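Local atomic coordinates of phenylacetate-coenzyme A ligase (Bacteroides vulgatus, PDB entry 3LAX), a protein that belongs to the AMP-binding enzyme family of ligases and is represented here by its small C-terminal alpha/beta domain. Residues 37-42 and 104-109; 48-53 and 84-89. All blocks are in the same frame, centred on the assembly; numbering follows the deposited sequence.

Contact 1 (37-42 and 104-109); sequences LETAES and DLRKTF
Leu37 and Asp104 pair at the parallel edge of the mixed sheet, where strand 102-104 ends and turns away from strand 32-40. The last rung is the bond from Leu105 N to Leu37 O, 2.8 Å long. Beyond it an Asx turn takes over: the single methylene of aspartate holds the carboxylate close enough to its own backbone for Asp104 OD1 to accept from Arg106 N. Arg106 then runs back over strand 32-40. Its CB and CG pass Thr39 OG1 at about a right angle, CG also lying 3.7 Å from Glu38 CA. CD and NE come over Leu37 CB, and the chain bends at chi3 (-65°), which places NE beside Asp104 OD1. NH2 approaches Leu37 CD1 at 3.6 Å, so the aliphatic leucine lines one flank of the ion pair, while NH1 makes a salt bridge to Asp44 and a hydrogen bond to Ile8 O. Thr39 OG1 bonds to Asp44 too; one water joins Thr39 N to Leu105 O, a second Thr39 OG1 to Lys107 N. The Arg106 guanidinium grips Asp104 side-on, NE to OD1 at 2.9 Å and NH2 to OD2 at 2.8 Å; Arg106 N and NE meet OD1 from opposite faces of the carboxylate plane.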
loop_
_atom_site.group_PDB
_atom_site.type_symbol
_atom_site.label_atom_id
_atom_site.label_comp_id
_atom_site.label_asym_id
_atom_site.label_seq_id
_atom_site.Cartn_x
_atom_site.Cartn_y
_atom_site.Cartn_z
ATOM N N LEU A 37 2.021 -8.514 2.985
ATOM C CA LEU A 37 3.338 -8.814 3.533
ATOM C C LEU A 37 3.683 -10.239 3.148
ATOM O O LEU A 37 2.887 -11.157 3.353
ATOM C CB LEU A 37 3.335 -8.688 5.065
ATOM C CG LEU A 37 2.856 -7.329 5.593
ATOM C CD1 LEU A 37 2.661 -7.336 7.109
ATOM C CD2 LEU A 37 3.805 -6.205 5.181
ATOM N N GLU A 38 4.862 -10.441 2.582
ATOM C CA GLU A 38 5.267 -11.799 2.272
ATOM C C GLU A 38 6.758 -11.996 2.420
ATOM O O GLU A 38 7.512 -11.039 2.571
ATOM C CB GLU A 38 4.783 -12.216 0.881
ATOM C CG GLU A 38 5.061 -11.214 -0.210
ATOM C CD GLU A 38 4.149 -11.410 -1.409
ATOM O OE1 GLU A 38 3.924 -12.577 -1.808
ATOM O OE2 GLU A 38 3.653 -10.395 -1.944
ATOM N N THR A 39 7.168 -13.257 2.410
ATOM C CA THR A 39 8.571 -13.594 2.494
ATOM C C THR A 39 9.056 -13.969 1.100
ATOM O O THR A 39 8.660 -14.995 0.553
ATOM C CB THR A 39 8.797 -14.743 3.485
ATOM O OG1 THR A 39 8.206 -14.394 4.745
ATOM C CG2 THR A 39 10.289 -15.010 3.675
ATOM N N ALA A 40 9.884 -13.106 0.520
ATOM C CA ALA A 40 10.453 -13.339 -0.803
ATOM C C ALA A 40 11.855 -13.904 -0.652
ATOM O O ALA A 40 12.774 -13.196 -0.238
ATOM C CB ALA A 40 10.488 -12.044 -1.602
ATOM N N GLU A 41 12.009 -15.180 -0.991
ATOM C CA GLU A 41 13.266 -15.881 -0.785
ATOM C C GLU A 41 13.638 -15.823 0.685
ATOM O O GLU A 41 13.070 -16.529 1.518
ATOM C CB GLU A 41 14.388 -15.234 -1.596
ATOM C CG GLU A 41 14.053 -14.962 -3.043
ATOM C CD GLU A 41 14.853 -13.802 -3.592
ATOM O OE1 GLU A 41 14.982 -12.784 -2.876
ATOM O OE2 GLU A 41 15.353 -13.904 -4.732
ATOM N N SER A 42 14.590 -14.947 0.991
ATOM C CA SER A 42 15.129 -14.820 2.336
ATOM C C SER A 42 14.367 -13.805 3.183
ATOM O O SER A 42 14.056 -14.065 4.345
ATOM C CB SER A 42 16.601 -14.412 2.263
ATOM O OG SER A 42 16.738 -13.134 1.662
ATOM N N ASP A 104 -1.229 -10.700 5.540
ATOM C CA ASP A 104 0.107 -11.088 5.973
ATOM C C ASP A 104 0.311 -12.574 5.713
ATOM O O ASP A 104 -0.224 -13.427 6.426
ATOM C CB ASP A 104 0.312 -10.765 7.458
ATOM C CG ASP A 104 1.764 -10.864 7.888
ATOM O OD1 ASP A 104 2.579 -11.486 7.169
ATOM O OD2 ASP A 104 2.095 -10.309 8.961
ATOM N N LEU A 105 1.102 -12.870 4.688
ATOM C CA LEU A 105 1.295 -14.231 4.230
ATOM C C LEU A 105 2.601 -14.799 4.748
ATOM O O LEU A 105 3.021 -15.875 4.343
ATOM C CB LEU A 105 1.286 -14.252 2.707
ATOM C CG LEU A 105 -0.007 -13.716 2.085
ATOM C CD1 LEU A 105 0.046 -13.777 0.564
ATOM C CD2 LEU A 105 -1.200 -14.502 2.611
ATOM N N ARG A 106 3.252 -14.068 5.642
ATOM C CA ARG A 106 4.481 -14.561 6.232
ATOM C C ARG A 106 4.107 -15.613 7.252
ATOM O O ARG A 106 2.964 -15.671 7.703
ATOM C CB ARG A 106 5.246 -13.426 6.902
ATOM C CG ARG A 106 5.595 -12.294 5.943
ATOM C CD ARG A 106 6.234 -11.160 6.707
ATOM N NE ARG A 106 5.288 -10.575 7.651
ATOM C CZ ARG A 106 5.615 -9.683 8.577
ATOM N NH1 ARG A 106 6.875 -9.273 8.685
ATOM N NH2 ARG A 106 4.684 -9.201 9.393
ATOM N N LYS A 107 5.056 -16.456 7.614
ATOM C CA LYS A 107 4.790 -17.389 8.694
ATOM C C LYS A 107 5.081 -16.726 10.034
ATOM O O LYS A 107 6.048 -15.974 10.166
ATOM C CB LYS A 107 5.556 -18.696 8.486
ATOM C CG LYS A 107 4.900 -19.553 7.413
ATOM C CD LYS A 107 5.732 -20.750 7.009
ATOM C CE LYS A 107 4.969 -21.588 6.000
ATOM N NZ LYS A 107 4.458 -20.749 4.878
ATOM N N THR A 108 4.207 -16.974 11.009
ATOM C CA THR A 108 4.349 -16.401 12.347
ATOM C C THR A 108 5.644 -16.855 13.013
ATOM O O THR A 108 6.199 -16.139 13.850
ATOM C CB THR A 108 3.151 -16.773 13.254
ATOM O OG1 THR A 108 1.943 -16.237 12.699
ATOM C CG2 THR A 108 3.343 -16.219 14.666
ATOM N N PHE A 109 6.126 -18.035 12.624
ATOM C CA PHE A 109 7.291 -18.659 13.257
ATOM C C PHE A 109 8.373 -17.677 13.713
ATOM O O PHE A 109 8.336 -17.172 14.837
ATOM C CB PHE A 109 7.871 -19.793 12.384
ATOM C CG PHE A 109 8.837 -19.336 11.311
ATOM C CD1 PHE A 109 9.102 -20.152 10.222
ATOM C CD2 PHE A 109 9.489 -18.116 11.393
ATOM C CE1 PHE A 109 9.989 -19.757 9.237
ATOM C CE2 PHE A 109 10.379 -17.714 10.411
ATOM C CZ PHE A 109 10.629 -18.537 9.331
HETATM O O HOH W 1 5.148 -15.398 2.307
HETATM O O HOH W 2 7.438 -16.435 6.152
#

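Contact 2 (48-53 and 84-89); sequences VEVELS and VKLVPK
Glu49 CG and Val87 CG1 both stand anti to their own carbonyl carbons (chi1 -73° and -58°), and on the face they share with Lys85 and Glu51 the glutamate crosses the valine at about a right angle, Glu49 OE2 lying 4.0 Å from Val87 CG1. The same valine torsion puts CG2 between the backbone N and the carbonyl carbon, where Val87 CG2 rests 3.5 Å from Val50 O. Branching at CB thus lets one residue reach both the neighbouring backbone and the carboxylate of Glu49. Lys85 meets Glu49 through CB, against CG, before its extended chain leads away.

Glu51 passes obliquely by Val87, CG to CG2, and its carboxylate lies over the turn at Pro88 and Lys89. Its length suits this task: OE1 takes Gly90 N, while OE2 takes Leu92 N and a salt bridge from Lys94, which should favour the charged form.

Val50 and Leu86 belong to the other face, though the detailed fit of this pair is doubtful. Leu52 crosses Leu86 at about a right angle, Leu52 CD2 lying 4.0 Å from Leu86 CB, and helix 60-78 covers this apolar layer with Leu63 and Leu66.

Between the faces runs a parallel ladder. Val48 O accepts from Lys85 N, Lys85 O from Val50 N at 3.0 Å, Val50 O from Val87 N, and Val87 O from Leu52 N at 2.8 Å. CA-H...O contacts supplement the rungs, Glu49 CA lying 3.2 Å from Lys85 O. Two neighbouring parallel strands joined through helix 60-78 form a beta-alpha-beta unit of the C-terminal domain of AMP-binding enzymes.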
loop_
_atom_site.group_PDB
_atom_site.type_symbol
_atom_site.label_atom_id
_atom_site.label_comp_id
_atom_site.label_asym_id
_atom_site.label_seq_id
_atom_site.Cartn_x
_atom_site.Cartn_y
_atom_site.Cartn_z
ATOM N N VAL A 48 2.050 -2.428 -1.429
ATOM C CA VAL A 48 0.860 -1.643 -1.191
ATOM C C VAL A 48 0.136 -1.474 -2.528
ATOM O O VAL A 48 0.594 -0.736 -3.399
ATOM C CB VAL A 48 1.187 -0.268 -0.562
ATOM C CG1 VAL A 48 -0.087 0.550 -0.371
ATOM C CG2 VAL A 48 1.931 -0.449 0.773
ATOM N N GLU A 49 -0.973 -2.186 -2.674
ATOM C CA GLU A 49 -1.846 -2.022 -3.835
ATOM C C GLU A 49 -2.899 -0.983 -3.487
ATOM O O GLU A 49 -3.456 -0.984 -2.389
ATOM C CB GLU A 49 -2.548 -3.331 -4.171
ATOM C CG GLU A 49 -1.650 -4.372 -4.803
ATOM C CD GLU A 49 -2.344 -5.704 -4.976
ATOM O OE1 GLU A 49 -2.743 -6.315 -3.961
ATOM O OE2 GLU A 49 -2.501 -6.143 -6.134
ATOM N N VAL A 50 -3.175 -0.079 -4.414
ATOM C CA VAL A 50 -4.235 0.893 -4.193
ATOM C C VAL A 50 -4.992 1.117 -5.486
ATOM O O VAL A 50 -4.403 1.191 -6.570
ATOM C CB VAL A 50 -3.720 2.231 -3.591
ATOM C CG1 VAL A 50 -2.607 2.819 -4.436
ATOM C CG2 VAL A 50 -4.868 3.225 -3.419
ATOM N N GLU A 51 -6.308 1.188 -5.361
ATOM C CA GLU A 51 -7.151 1.410 -6.525
ATOM C C GLU A 51 -7.030 2.831 -7.028
ATOM O O GLU A 51 -6.997 3.795 -6.249
ATOM C CB GLU A 51 -8.613 1.122 -6.197
ATOM C CG GLU A 51 -8.887 -0.325 -5.953
ATOM C CD GLU A 51 -10.372 -0.640 -5.873
ATOM O OE1 GLU A 51 -11.201 0.273 -6.065
ATOM O OE2 GLU A 51 -10.710 -1.813 -5.607
ATOM N N LEU A 52 -7.007 2.959 -8.349
ATOM C CA LEU A 52 -7.116 4.258 -8.971
ATOM C C LEU A 52 -8.537 4.771 -8.843
ATOM O O LEU A 52 -9.500 3.986 -8.780
ATOM C CB LEU A 52 -6.753 4.153 -10.447
ATOM C CG LEU A 52 -5.289 3.823 -10.722
ATOM C CD1 LEU A 52 -5.123 3.402 -12.180
ATOM C CD2 LEU A 52 -4.397 5.018 -10.394
ATOM N N SER A 53 -8.673 6.090 -8.801
ATOM C CA SER A 53 -9.979 6.712 -8.903
ATOM C C SER A 53 -10.542 6.458 -10.302
ATOM O O SER A 53 -9.784 6.372 -11.271
ATOM C CB SER A 53 -9.851 8.219 -8.702
ATOM O OG SER A 53 -11.076 8.847 -9.017
ATOM N N VAL A 84 4.832 -0.100 -4.356
ATOM C CA VAL A 84 3.507 0.444 -4.612
ATOM C C VAL A 84 2.999 0.022 -5.990
ATOM O O VAL A 84 3.705 0.169 -6.997
ATOM C CB VAL A 84 3.512 1.984 -4.494
ATOM C CG1 VAL A 84 2.141 2.570 -4.882
ATOM C CG2 VAL A 84 3.935 2.413 -3.072
ATOM N N LYS A 85 1.784 -0.527 -6.016
ATOM C CA LYS A 85 1.158 -0.949 -7.262
ATOM C C LYS A 85 -0.218 -0.312 -7.386
ATOM O O LYS A 85 -1.097 -0.557 -6.556
ATOM C CB LYS A 85 1.026 -2.472 -7.310
ATOM C CG LYS A 85 2.349 -3.218 -7.283
ATOM C CD LYS A 85 2.136 -4.717 -7.413
ATOM C CE LYS A 85 3.456 -5.459 -7.426
ATOM N NZ LYS A 85 3.245 -6.929 -7.517
ATOM N N LEU A 86 -0.406 0.492 -8.429
ATOM C CA LEU A 86 -1.701 1.096 -8.675
ATOM C C LEU A 86 -2.497 0.113 -9.522
ATOM O O LEU A 86 -1.991 -0.407 -10.522
ATOM C CB LEU A 86 -1.547 2.447 -9.379
ATOM C CG LEU A 86 -0.637 3.393 -8.585
ATOM C CD1 LEU A 86 -0.581 4.788 -9.217
ATOM C CD2 LEU A 86 -1.048 3.476 -7.123
ATOM N N VAL A 87 -3.728 -0.150 -9.104
ATOM C CA VAL A 87 -4.565 -1.151 -9.747
ATOM C C VAL A 87 -5.873 -0.502 -10.171
ATOM O O VAL A 87 -6.259 0.541 -9.637
ATOM C CB VAL A 87 -4.818 -2.371 -8.818
ATOM C CG1 VAL A 87 -3.486 -3.008 -8.407
ATOM C CG2 VAL A 87 -5.631 -1.977 -7.585
ATOM N N PRO A 88 -6.560 -1.105 -11.144
ATOM C CA PRO A 88 -7.791 -0.494 -11.649
ATOM C C PRO A 88 -8.875 -0.384 -10.586
ATOM O O PRO A 88 -8.918 -1.177 -9.639
ATOM C CB PRO A 88 -8.244 -1.471 -12.736
ATOM C CG PRO A 88 -7.009 -2.207 -13.132
ATOM C CD PRO A 88 -6.191 -2.321 -11.889
ATOM N N LYS A 89 -9.751 0.598 -10.744
ATOM C CA LYS A 89 -10.890 0.717 -9.858
ATOM C C LYS A 89 -11.647 -0.607 -9.802
ATOM O O LYS A 89 -11.934 -1.218 -10.840
ATOM C CB LYS A 89 -11.810 1.839 -10.334
ATOM C CG LYS A 89 -13.067 1.993 -9.503
ATOM C CD LYS A 89 -13.859 3.186 -9.959
ATOM C CE LYS A 89 -15.330 3.061 -9.602
ATOM N NZ LYS A 89 -16.128 2.520 -10.747
#

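How the contacts relate
From the N terminus the chain passes hairpin 7-14 and helix 16-24 before entering strand 32-40, whose end supplies the first half of contact 1. It turns directly into the antiparallel strand 43-52, which brings the first half of contact 2. Helix 60-78 then carries it to strand 83-87, and contact 2 closes the inner loop. Only after strand 102-104 does contact 1 close the outer one, so the two nest without crossing. Their centres lie 22 Å apart and their nearest atoms about 7 Å. Contact 2 joins strand 83-87 to strand 43-52 and contact 1 joins strand 102-104 to strand 32-40, completing the mixed sheet at both its margins within this chain.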